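Local coordinates for protein TadZ (Pseudomonas aeruginosa, PDB 4LDA) that probably serves in pilus assembly, this part being the CheY-like N-terminal domain of a longer protein that may bind and hydrolyse ATP, at residues Q4-A8 with L43-T47. Residues are numbered along the deposited sequence.
Sequences QNFVA and LLDVT
Residues 4-8 form an extended strand in the parallel sheet of a CheY-like receiver fold, hydrogen-bonded between strands 27-31 and 51-55, and residues 43-47 belong to the C-terminal part of helix 37-47, which packs against one face of that sheet. The helix segment runs nearly antiparallel to the strand (165°), with the segment axes 9.0 Å apart at closest approach, as in the beta-alpha-beta crossover from strand 27-31 to strand 51-55, whose helix passes over the strand 4-9 between them. The strand alternates: Asn-5 and Val-7 point toward the helix, while Phe-6 points away, its side chain meeting Ile-117 of helix 110-121 on the opposite face. Leu-43 comes first along the helix, its CD2 4.1 Å from Val-7 CG1. Leu-44 projects sideways, but its m,t rotamer brings CD2 to 3.8 Å from Val-7 CG2; the CA atoms of these two residues are 7.0 Å apart. At Thr-47 the backbones draw closer, with its CA 6.0 Å from that of Asn-5. The p rotamer of Thr-47 turns OG1 back to donate to Leu-43 O (2.8 Å) and places it 3.9 Å from Val-7 CG2. Asn-5 ND2 donates to Thr-47 O (2.9 Å, 164°), while its OD1 is hydrogen-bonded to Gln-28 NE2. With donor and acceptor both used, the Asn-5 side-chain carboxamide ties the helix backbone and strand 27-31 to strand 4-8, beside an apolar interface of Val-7, Leu-43 and Leu-44.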
# COMPACT_ATOMS: atom_id res chain seq x y z
N GLN A 4 5.72 0.55 12.85
CA GLN A 4 5.13 1.51 11.93
C GLN A 4 3.65 1.40 11.88
O GLN A 4 3.09 0.36 12.21
CB GLN A 4 5.66 1.24 10.50
CG GLN A 4 7.14 1.43 10.25
CD GLN A 4 7.55 0.68 9.01
OE1 GLN A 4 8.12 -0.42 9.08
NE2 GLN A 4 7.21 1.24 7.85
N ASN A 5 3.02 2.43 11.32
CA ASN A 5 1.62 2.38 10.94
C ASN A 5 1.56 2.25 9.44
O ASN A 5 2.34 2.91 8.75
CB ASN A 5 0.82 3.59 11.43
CG ASN A 5 0.52 3.60 12.90
OD1 ASN A 5 0.28 2.55 13.53
ND2 ASN A 5 0.47 4.80 13.48
N PHE A 6 0.73 1.34 8.94
CA PHE A 6 0.49 1.12 7.51
C PHE A 6 -0.95 1.44 7.23
O PHE A 6 -1.79 1.18 8.10
CB PHE A 6 0.84 -0.31 7.08
CG PHE A 6 2.11 -0.90 7.65
CD1 PHE A 6 3.34 -0.64 7.06
CD2 PHE A 6 2.07 -1.76 8.74
CE1 PHE A 6 4.50 -1.18 7.58
CE2 PHE A 6 3.24 -2.32 9.25
CZ PHE A 6 4.45 -2.03 8.66
N VAL A 7 -1.26 2.01 6.05
CA VAL A 7 -2.63 2.33 5.67
C VAL A 7 -3.02 1.36 4.55
O VAL A 7 -2.19 1.05 3.71
CB VAL A 7 -2.81 3.83 5.30
CG1 VAL A 7 -4.21 4.12 4.79
CG2 VAL A 7 -2.52 4.69 6.51
N ALA A 8 -4.25 0.84 4.59
CA ALA A 8 -4.72 -0.12 3.60
C ALA A 8 -6.08 0.24 3.01
O ALA A 8 -7.06 0.42 3.72
CB ALA A 8 -4.81 -1.49 4.23
N LEU A 43 -5.26 10.92 6.96
CA LEU A 43 -5.06 9.66 7.66
C LEU A 43 -3.57 9.21 7.63
O LEU A 43 -3.09 8.64 8.60
CB LEU A 43 -5.94 8.58 7.03
CG LEU A 43 -6.37 7.47 7.95
CD1 LEU A 43 -7.56 7.91 8.80
CD2 LEU A 43 -6.73 6.24 7.16
N LEU A 44 -2.85 9.50 6.52
CA LEU A 44 -1.43 9.20 6.40
C LEU A 44 -0.63 10.08 7.34
O LEU A 44 0.33 9.59 7.94
CB LEU A 44 -0.94 9.39 4.95
CG LEU A 44 -1.37 8.35 3.94
CD1 LEU A 44 -1.21 8.86 2.54
CD2 LEU A 44 -0.64 7.03 4.14
N ASP A 45 -1.03 11.35 7.50
CA ASP A 45 -0.36 12.34 8.34
C ASP A 45 -0.53 12.06 9.83
O ASP A 45 0.45 12.13 10.56
CB ASP A 45 -0.87 13.76 8.02
CG ASP A 45 -0.53 14.32 6.64
OD1 ASP A 45 0.33 13.71 5.94
OD2 ASP A 45 -1.10 15.36 6.27
N VAL A 46 -1.76 11.74 10.28
CA VAL A 46 -2.06 11.51 11.70
C VAL A 46 -1.41 10.19 12.17
O VAL A 46 -0.95 10.14 13.31
CB VAL A 46 -3.59 11.55 11.99
CG1 VAL A 46 -4.35 10.38 11.38
CG2 VAL A 46 -3.88 11.66 13.49
N THR A 47 -1.33 9.17 11.31
CA THR A 47 -0.72 7.88 11.66
C THR A 47 0.78 7.86 11.35
O THR A 47 1.44 6.90 11.71
CB THR A 47 -1.41 6.71 10.94
OG1 THR A 47 -1.22 6.80 9.53
CG2 THR A 47 -2.88 6.60 11.28